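PDB 5I01: phosphoheptose isomerase from Neisseria gonorrhoeae, which catalyses the isomerisation of sedoheptulose 7-phosphate to D-glycero-D-manno-heptose 7-phosphate, the first step in making the heptose units of lipooligosaccharide. Local coordinates for residues C52-S57 with S127-E132; A59-F64 with A81-T86. The protein carries 1 engineered substitution. All coordinates share one frame; numbering follows the deposited sequence.

Contact 1 (C52-S57 with S127-E132)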
# COMPACT_ATOMS: atom_id res chain seq x y z
N CYS A 52 2.74 -13.26 -4.43
CA CYS A 52 3.34 -12.81 -3.18
C CYS A 52 4.88 -12.90 -3.17
O CYS A 52 5.48 -13.64 -3.96
CB CYS A 52 2.77 -13.59 -2.00
SG CYS A 52 3.38 -15.28 -1.87
N GLY A 53 5.49 -12.15 -2.25
CA GLY A 53 6.93 -12.08 -2.12
C GLY A 53 7.33 -11.00 -1.13
O GLY A 53 6.47 -10.23 -0.70
N ASN A 54 8.62 -10.97 -0.75
CA ASN A 54 9.16 -9.98 0.21
C ASN A 54 10.13 -8.99 -0.42
O ASN A 54 10.86 -9.33 -1.35
CB ASN A 54 9.89 -10.69 1.37
CG ASN A 54 8.96 -11.56 2.21
OD1 ASN A 54 7.98 -11.07 2.76
ND2 ASN A 54 9.28 -12.84 2.31
N GLY A 55 10.17 -7.77 0.12
CA GLY A 55 11.17 -6.76 -0.29
C GLY A 55 11.00 -6.32 -1.73
O GLY A 55 9.92 -5.89 -2.14
N GLY A 56 12.06 -6.46 -2.52
CA GLY A 56 11.98 -6.23 -3.96
C GLY A 56 10.98 -7.14 -4.65
O GLY A 56 10.40 -6.77 -5.67
N SER A 57 10.76 -8.32 -4.10
CA SER A 57 9.79 -9.25 -4.65
C SER A 57 8.35 -8.87 -4.36
O SER A 57 7.44 -9.34 -5.05
CB SER A 57 10.06 -10.66 -4.15
OG SER A 57 11.41 -11.01 -4.38
N SER A 127 12.21 -18.22 1.80
CA SER A 127 11.33 -17.29 2.50
C SER A 127 10.21 -18.04 3.24
O SER A 127 9.36 -18.68 2.60
CB SER A 127 10.71 -16.27 1.54
OG SER A 127 11.68 -15.35 1.08
N ALA A 128 10.23 -17.95 4.57
CA ALA A 128 9.28 -18.64 5.44
C ALA A 128 7.81 -18.36 5.11
O ALA A 128 7.00 -19.30 5.03
CB ALA A 128 9.56 -18.31 6.90
N ASN A 129 7.46 -17.08 4.90
CA ASN A 129 6.06 -16.74 4.55
C ASN A 129 5.62 -17.18 3.15
O ASN A 129 4.45 -17.51 2.96
CB ASN A 129 5.71 -15.27 4.80
CG ASN A 129 6.61 -14.30 4.08
OD1 ASN A 129 7.45 -14.68 3.27
ND2 ASN A 129 6.45 -13.02 4.40
N VAL A 130 6.56 -17.24 2.21
CA VAL A 130 6.27 -17.79 0.87
C VAL A 130 6.12 -19.32 0.88
O VAL A 130 5.28 -19.85 0.18
CB VAL A 130 7.33 -17.38 -0.18
CG1 VAL A 130 6.93 -17.89 -1.57
CG2 VAL A 130 7.52 -15.87 -0.17
N ILE A 131 6.93 -20.00 1.70
CA ILE A 131 6.77 -21.46 1.94
C ILE A 131 5.38 -21.79 2.51
O ILE A 131 4.69 -22.67 1.99
CB ILE A 131 7.87 -22.01 2.91
CG1 ILE A 131 9.25 -22.00 2.23
CG2 ILE A 131 7.51 -23.42 3.42
CD1 ILE A 131 10.42 -22.16 3.20
N GLU A 132 4.99 -21.11 3.59
CA GLU A 132 3.66 -21.34 4.18
C GLU A 132 2.53 -21.07 3.18
O GLU A 132 1.51 -21.77 3.19
CB GLU A 132 3.47 -20.53 5.48
CG GLU A 132 4.07 -21.17 6.72
CD GLU A 132 3.20 -22.30 7.30
OE1 GLU A 132 2.05 -22.04 7.72
OE2 GLU A 132 3.68 -23.45 7.35
O HOH W 1 10.49 -13.06 -0.99
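Asn-54 and Asn-129 meet tip to tip through their side-chain amides, in a reciprocal pair of hydrogen bonds. Asn-54 ND2 donates to Asn-129 OD1 at 2.8 Å, and Asn-129 ND2 returns a bond to Asn-54 OD1 at 3.0 Å. N-H...O angles of at least 160° show both bonds to be nearly straight, and each donor lies in the carbonyl plane on a lone pair. The amide planes are only 19° apart, so the two amides close an almost flat ring in which neither can turn about its last torsion without breaking both bonds. CG of Asn-129 is placed for this between its backbone N and carbonyl carbon (chi1 56°).

Beside this pair Val-130 adds an apolar patch: its CG2 lies 4.3 Å from Gly-53 CA, and its CG1 4.4 Å from Cys-52 SG. A water forms the polar link to Ser-127, accepting from Asn-54 N at 2.8 Å and reaching Ser-127 OG by a weak bond of 3.3 Å.

Further out, Ser-127 OG is hydrogen-bonded to Ser-122 OG, and Phe-100, Val-103 and Phe-104 pack against Asn-129. Gly-55, at the N-cap of helix 56-69 with a positive phi, bonds through N to Thr-92 OG1 and through O to Ser-89 OG, both of the second subunit.

The amide pair therefore joins the loop after strand 49-52 to the start of helix 128-139 without any formal charge, and with one N-H of each amide committed. This is consistent with a second-shell role for Asn-129, orienting Asn-54, a predicted substrate-binding residue.

Contact 2 (A59-F64 with A81-T86). With ZN (zinc ion), chain E.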
# COMPACT_ATOMS: atom_id res chain seq x y z
N ALA A 59 7.40 -5.66 -4.43
CA ALA A 59 7.31 -4.75 -5.58
C ALA A 59 7.03 -5.51 -6.88
O ALA A 59 6.19 -5.09 -7.66
CB ALA A 59 8.58 -3.92 -5.71
N ASP A 60 7.71 -6.62 -7.10
CA ASP A 60 7.47 -7.44 -8.30
C ASP A 60 6.06 -8.04 -8.33
O ASP A 60 5.44 -8.07 -9.38
CB ASP A 60 8.53 -8.55 -8.42
CG ASP A 60 9.93 -7.99 -8.71
OD1 ASP A 60 10.08 -6.76 -8.88
OD2 ASP A 60 10.89 -8.79 -8.77
N ALA A 61 5.56 -8.48 -7.19
CA ALA A 61 4.22 -9.04 -7.12
C ALA A 61 3.17 -8.02 -7.54
O ALA A 61 2.29 -8.35 -8.34
CB ALA A 61 3.92 -9.57 -5.72
N GLN A 62 3.26 -6.80 -7.01
CA GLN A 62 2.26 -5.77 -7.34
C GLN A 62 2.44 -5.20 -8.75
O GLN A 62 1.47 -4.75 -9.34
CB GLN A 62 2.15 -4.68 -6.24
CG GLN A 62 3.25 -3.64 -6.16
CD GLN A 62 2.91 -2.53 -5.16
OE1 GLN A 62 2.61 -2.80 -3.99
NE2 GLN A 62 2.96 -1.29 -5.62
N HIS A 63 3.67 -5.21 -9.26
CA HIS A 63 3.99 -4.90 -10.67
C HIS A 63 3.30 -5.90 -11.62
O HIS A 63 2.61 -5.49 -12.55
CB HIS A 63 5.52 -4.94 -10.87
CG HIS A 63 6.01 -4.42 -12.19
ND1 HIS A 63 7.18 -3.70 -12.29
CD2 HIS A 63 5.54 -4.55 -13.46
CE1 HIS A 63 7.40 -3.40 -13.56
NE2 HIS A 63 6.42 -3.90 -14.28
N PHE A 64 3.49 -7.19 -11.37
CA PHE A 64 2.78 -8.24 -12.12
C PHE A 64 1.26 -8.08 -12.12
O PHE A 64 0.65 -8.05 -13.17
CB PHE A 64 3.14 -9.61 -11.55
CG PHE A 64 2.30 -10.71 -12.09
CD1 PHE A 64 2.40 -11.08 -13.42
CD2 PHE A 64 1.39 -11.38 -11.27
CE1 PHE A 64 1.61 -12.11 -13.94
CE2 PHE A 64 0.61 -12.41 -11.77
CZ PHE A 64 0.72 -12.77 -13.11
N ALA A 81 -6.12 -10.91 -11.28
CA ALA A 81 -4.87 -11.06 -10.54
C ALA A 81 -4.78 -10.11 -9.35
O ALA A 81 -5.00 -8.91 -9.50
CB ALA A 81 -3.68 -10.85 -11.46
N VAL A 82 -4.47 -10.67 -8.17
CA VAL A 82 -4.37 -9.94 -6.90
C VAL A 82 -2.97 -10.14 -6.30
O VAL A 82 -2.53 -11.27 -6.12
CB VAL A 82 -5.44 -10.44 -5.89
CG1 VAL A 82 -5.41 -9.62 -4.60
CG2 VAL A 82 -6.83 -10.40 -6.51
N ALA A 83 -2.27 -9.07 -5.98
CA ALA A 83 -1.04 -9.18 -5.21
C ALA A 83 -1.45 -9.26 -3.75
O ALA A 83 -2.27 -8.48 -3.30
CB ALA A 83 -0.15 -7.97 -5.44
N LEU A 84 -0.86 -10.20 -3.01
CA LEU A 84 -1.15 -10.36 -1.57
C LEU A 84 -0.24 -9.51 -0.68
O LEU A 84 -0.24 -9.67 0.53
CB LEU A 84 -1.01 -11.82 -1.18
CG LEU A 84 -1.79 -12.84 -1.99
CD1 LEU A 84 -1.49 -14.22 -1.44
CD2 LEU A 84 -3.29 -12.57 -1.94
N THR A 85 0.49 -8.57 -1.28
CA THR A 85 1.50 -7.79 -0.57
C THR A 85 1.12 -6.31 -0.44
O THR A 85 1.97 -5.51 -0.13
CB THR A 85 2.85 -7.88 -1.33
OG1 THR A 85 2.69 -7.43 -2.68
CG2 THR A 85 3.36 -9.32 -1.36
N THR A 86 -0.15 -5.96 -0.67
CA THR A 86 -0.58 -4.56 -0.73
C THR A 86 -1.43 -4.09 0.47
O THR A 86 -1.31 -2.93 0.89
CB THR A 86 -1.41 -4.28 -2.00
OG1 THR A 86 -2.55 -5.14 -2.04
CG2 THR A 86 -0.59 -4.48 -3.26
ZN ZN E . 6.21 -3.64 -16.43
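The side-chain amide of Gln-62 meets Thr-86 at its oxygen end: Thr-86 CG2 stands clear of the amide plane on one side, 3.7 Å from Gln-62 OE1. The two side chains cross obliquely. At another corner of the amide, Gln-62 NE2 bonds to Thr-88 and Ser-89 of the third subunit.

The imidazole of His-63 binds zinc through its edge. The ion sits 2.2 Å from NE2 in the ring plane. Ile-181 packs on this ring, and the ring of His-185 meets it with planes about 65° apart.

On the side of the helix that faces 81-86, helix and strand approach closely because small residues line the seam. Ala-83 CB rests 3.8 Å from Gln-62 CA, and Ala-61 CB reaches 3.9 Å from Thr-85 OG1. That hydroxyl, placed between backbone N and carbonyl carbon (chi1 57°), has a weak bond to Ala-58 O.

This is the beta-alpha-beta crossover from strand 49-52 through helix 56-69 to strand 81-83, the outermost within the chain, in the alpha/beta layering of the SIS fold; the helix also brings His-63 to a zinc site completed by Glu-67 and His-185 of the same chain and by Gln-177 of the fourth subunit.

How the contacts relate
From the N terminus, strand 49-52 leads into 52-57, the first arm of contact 1, and helix 56-69 then supplies 59-64, the first arm of contact 2. After 16 intervening residues, 81-86 closes contact 2. The chain runs on through helices 88-97 and 105-111 and strand 117-122 before 127-132 closes contact 1 over 69 residues, so contact 2 is nested within contact 1. They touch directly, Gly-53 O lying 3.3 Å from Thr-85 CG2. Contact 1 joins the segments that follow the C-terminal ends of the adjacent inner strands 49-52 and 117-122; contact 2 sets the shared helix against strand 81-83, outermost within this chain, and the loop that follows it.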